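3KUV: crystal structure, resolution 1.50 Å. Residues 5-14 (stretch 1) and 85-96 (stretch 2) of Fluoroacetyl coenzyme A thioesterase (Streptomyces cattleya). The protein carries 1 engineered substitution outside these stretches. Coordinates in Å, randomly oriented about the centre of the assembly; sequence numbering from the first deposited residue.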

# COMPACT_ATOMS: atom_id res chain seq x y z
N MET B 5 -17.48 14.68 -12.88
CA MET B 5 -17.25 14.57 -11.43
C MET B 5 -16.97 15.91 -10.80
O MET B 5 -16.23 16.71 -11.40
CB MET B 5 -16.06 13.68 -11.15
CG MET B 5 -16.35 12.23 -11.25
SD MET B 5 -15.11 11.34 -10.39
CE MET B 5 -15.57 11.39 -8.62
N ARG B 6 -17.51 16.16 -9.60
CA ARG B 6 -17.33 17.44 -8.93
C ARG B 6 -16.06 17.57 -8.07
O ARG B 6 -15.90 16.92 -7.02
CB ARG B 6 -18.56 17.93 -8.13
CG ARG B 6 -19.59 16.82 -7.70
CD ARG B 6 -20.79 17.40 -6.88
NE ARG B 6 -20.72 17.06 -5.44
CZ ARG B 6 -20.33 17.89 -4.46
NH1 ARG B 6 -19.92 19.13 -4.73
NH2 ARG B 6 -20.32 17.46 -3.20
N VAL B 7 -15.21 18.49 -8.50
CA VAL B 7 -13.98 18.80 -7.73
C VAL B 7 -14.38 19.37 -6.38
O VAL B 7 -15.30 20.21 -6.26
CB VAL B 7 -13.06 19.75 -8.47
CG1 VAL B 7 -11.96 20.35 -7.58
CG2 VAL B 7 -12.41 19.07 -9.65
N GLY B 8 -13.73 18.89 -5.30
CA GLY B 8 -14.02 19.35 -3.96
C GLY B 8 -15.09 18.55 -3.20
O GLY B 8 -15.26 18.75 -1.98
N GLU B 9 -15.80 17.68 -3.90
CA GLU B 9 -16.73 16.75 -3.31
C GLU B 9 -15.95 15.68 -2.48
O GLU B 9 -14.83 15.26 -2.88
CB GLU B 9 -17.48 16.03 -4.43
CG GLU B 9 -18.46 15.04 -3.93
CD GLU B 9 -19.24 14.27 -5.03
OE1 GLU B 9 -18.62 13.79 -6.04
OE2 GLU B 9 -20.47 14.08 -4.80
N ARG B 10 -16.46 15.42 -1.29
CA ARG B 10 -15.89 14.43 -0.39
C ARG B 10 -16.74 13.19 -0.38
O ARG B 10 -17.98 13.24 -0.37
CB ARG B 10 -15.77 14.96 1.05
CG ARG B 10 -14.67 16.09 1.17
CD ARG B 10 -14.69 16.78 2.51
NE ARG B 10 -15.90 17.58 2.63
CZ ARG B 10 -16.30 18.13 3.79
NH1 ARG B 10 -15.61 17.93 4.90
NH2 ARG B 10 -17.39 18.85 3.83
N PHE B 11 -16.06 12.07 -0.35
CA PHE B 11 -16.71 10.76 -0.28
C PHE B 11 -16.13 10.07 0.94
O PHE B 11 -14.91 10.17 1.23
CB PHE B 11 -16.38 9.88 -1.49
CG PHE B 11 -16.90 8.43 -1.30
CD1 PHE B 11 -18.33 8.14 -1.26
CD2 PHE B 11 -16.02 7.36 -1.15
CE1 PHE B 11 -18.77 6.82 -1.05
CE2 PHE B 11 -16.46 6.07 -0.99
CZ PHE B 11 -17.81 5.78 -0.90
N THR B 12 -16.98 9.41 1.72
CA THR B 12 -16.48 8.64 2.90
C THR B 12 -16.69 7.19 2.73
O THR B 12 -17.73 6.76 2.18
CB THR B 12 -16.99 9.12 4.24
OG1 THR B 12 -18.34 8.77 4.29
CG2 THR B 12 -16.99 10.68 4.26
N HIS B 13 -15.69 6.41 3.11
CA HIS B 13 -15.72 4.98 3.04
C HIS B 13 -15.36 4.40 4.41
O HIS B 13 -14.26 4.65 4.95
CB HIS B 13 -14.67 4.56 1.97
CG HIS B 13 -14.58 3.08 1.76
ND1 HIS B 13 -13.54 2.29 2.18
CD2 HIS B 13 -15.41 2.29 1.06
CE1 HIS B 13 -13.74 1.05 1.78
NE2 HIS B 13 -14.87 1.02 1.10
N ASP B 14 -16.29 3.61 5.01
CA ASP B 14 -16.07 3.08 6.36
C ASP B 14 -15.80 1.57 6.28
O ASP B 14 -16.41 0.82 5.48
CB ASP B 14 -17.31 3.25 7.28
CG ASP B 14 -17.74 4.68 7.39
OD1 ASP B 14 -16.89 5.56 7.55
OD2 ASP B 14 -18.93 5.00 7.20
N THR B 85 -13.19 0.98 13.39
CA THR B 85 -13.65 1.31 12.04
C THR B 85 -12.66 2.37 11.48
O THR B 85 -12.51 3.45 12.09
CB THR B 85 -15.03 1.94 12.09
OG1 THR B 85 -15.96 1.01 12.72
CG2 THR B 85 -15.57 2.31 10.71
N VAL B 86 -12.08 2.05 10.34
CA VAL B 86 -11.25 3.03 9.62
C VAL B 86 -12.22 3.77 8.66
O VAL B 86 -12.96 3.13 7.84
CB VAL B 86 -10.11 2.37 8.86
CG1 VAL B 86 -9.42 3.45 7.93
CG2 VAL B 86 -9.11 1.84 9.86
N THR B 87 -12.28 5.09 8.75
CA THR B 87 -13.05 5.91 7.79
C THR B 87 -12.01 6.60 6.91
O THR B 87 -11.18 7.35 7.43
CB THR B 87 -13.92 6.96 8.49
OG1 THR B 87 -14.93 6.30 9.29
CG2 THR B 87 -14.59 7.90 7.48
N VAL B 88 -12.10 6.36 5.60
CA VAL B 88 -11.30 7.08 4.62
C VAL B 88 -12.17 8.21 4.10
O VAL B 88 -13.35 7.95 3.68
CB VAL B 88 -10.87 6.18 3.45
CG1 VAL B 88 -10.15 6.98 2.36
CG2 VAL B 88 -9.91 5.03 3.95
N THR B 89 -11.64 9.44 4.05
CA THR B 89 -12.32 10.56 3.35
C THR B 89 -11.51 10.83 2.09
O THR B 89 -10.27 11.03 2.20
CB THR B 89 -12.31 11.80 4.26
OG1 THR B 89 -13.08 11.47 5.44
CG2 THR B 89 -13.03 12.97 3.59
N ALA B 90 -12.14 10.79 0.93
CA ALA B 90 -11.45 11.05 -0.38
C ALA B 90 -12.07 12.31 -0.96
O ALA B 90 -13.29 12.40 -1.10
CB ALA B 90 -11.68 9.94 -1.34
N GLU B 91 -11.26 13.22 -1.40
CA GLU B 91 -11.75 14.53 -1.87
C GLU B 91 -11.13 14.71 -3.22
O GLU B 91 -9.90 14.73 -3.39
CB GLU B 91 -11.32 15.60 -0.93
CG GLU B 91 -12.00 16.91 -1.32
CD GLU B 91 -11.81 18.05 -0.32
OE1 GLU B 91 -11.36 17.83 0.87
OE2 GLU B 91 -12.16 19.19 -0.73
N LEU B 92 -11.94 14.90 -4.25
CA LEU B 92 -11.45 15.05 -5.62
C LEU B 92 -10.71 16.39 -5.82
O LEU B 92 -11.30 17.47 -5.52
CB LEU B 92 -12.62 14.91 -6.62
CG LEU B 92 -12.16 14.94 -8.04
CD1 LEU B 92 -11.23 13.78 -8.43
CD2 LEU B 92 -13.30 15.03 -9.11
N ARG B 93 -9.47 16.37 -6.34
CA ARG B 93 -8.72 17.62 -6.61
C ARG B 93 -8.84 18.06 -8.03
O ARG B 93 -8.88 19.28 -8.29
CB ARG B 93 -7.17 17.44 -6.30
CG ARG B 93 -6.89 17.12 -4.81
CD ARG B 93 -5.36 16.89 -4.75
NE ARG B 93 -4.62 18.17 -4.87
CZ ARG B 93 -3.32 18.31 -5.04
NH1 ARG B 93 -2.55 17.21 -5.19
NH2 ARG B 93 -2.78 19.51 -5.06
N SER B 94 -8.87 17.10 -8.95
CA SER B 94 -8.86 17.45 -10.39
C SER B 94 -9.15 16.27 -11.21
O SER B 94 -8.86 15.16 -10.84
CB SER B 94 -7.50 18.01 -10.81
OG SER B 94 -6.47 17.01 -10.65
N VAL B 95 -9.65 16.57 -12.43
CA VAL B 95 -9.86 15.56 -13.49
C VAL B 95 -9.20 16.12 -14.76
O VAL B 95 -9.49 17.29 -15.18
CB VAL B 95 -11.33 15.28 -13.73
CG1 VAL B 95 -11.45 14.26 -14.85
CG2 VAL B 95 -11.96 14.76 -12.55
N GLU B 96 -8.25 15.42 -15.30
CA GLU B 96 -7.54 15.89 -16.54
C GLU B 96 -7.53 14.68 -17.48
O GLU B 96 -6.62 13.83 -17.36
CB GLU B 96 -6.09 16.23 -16.19
CG GLU B 96 -5.71 17.56 -15.48
CD GLU B 96 -4.59 17.50 -14.35
OE1 GLU B 96 -3.94 16.43 -14.02
OE2 GLU B 96 -4.39 18.58 -13.71

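Two antiparallel strands are held together first by their backbones, and residues 10-14 and 85-96 of this thioesterase show how the narrow and wide pairs of such a ladder share the work. The shortest polar contact, however, is between side chains: Thr87 OG1 donates to Asp14 OD1 at 2.7 Å. These residues form a non-hydrogen-bonded pair, with CA atoms 4.4 Å apart and both side chains on the same face, so the carboxylate can reach the hydroxyl directly.

The backbone bonds alternate with such pairs. At His13 and Val88, Val88 N donates to His13 O at 2.8 Å and His13 N to Val88 O at 2.9 Å. Two residues along, Phe11 N to Ala90 O and Ala90 N to Phe11 O both measure 2.9 Å. The angles at hydrogen, 158° to 170°, indicate well-aligned donors. The same carbonyls also receive CA-H...O contacts: Thr12 CA lies 3.3 Å from Val88 O, and Thr87 CA lies 3.3 Å from His13 O, so each oxygen serves an amide and a neighbouring CA together.

Beyond the regular ladder, stretch 1 bends through a type II turn from Arg6 to Glu9, yet the pairing persists. Gly8 N donates to Leu92 O at 2.8 Å, and Leu92 N reaches Glu9 O at a longer 3.2 Å. The turn is closed by Glu9 N to Arg6 O at 3.2 Å and spanned by a salt bridge, Arg6 NE to Glu9 OE2 at 3.1 Å, whose hydrogen bond is weak. At phi 91° and psi -12°, Gly8 occupies a conformation in which a CB would jam against the carbonyl oxygen of Val7; the backbone itself calls for glycine.

Side-chain packing follows the alternation of the strands. Arg10, Thr12 and Asp14 share one face with Glu91, Thr89 and Thr87. There the aliphatic part of Arg10 lies along that of Glu91, CG to CG at 3.7 Å, while Thr12 CG2 is 4.2 Å from Thr89 OG1. Phe11 and His13 share the other face with Ala90 and Val88, but the ends of both aromatic side chains lead away from stretch 2, leaving contacts near the backbone, such as His13 CB to Val88 CB at 4.4 Å.

The apolar packing gathers around Leu92, which has the largest area covered by the opposing stretch. Its CD2 lies 3.7 Å from Met5 CB and 4.2 Å from Val7 CG2, so the loop before the strand packs against a buried leucine.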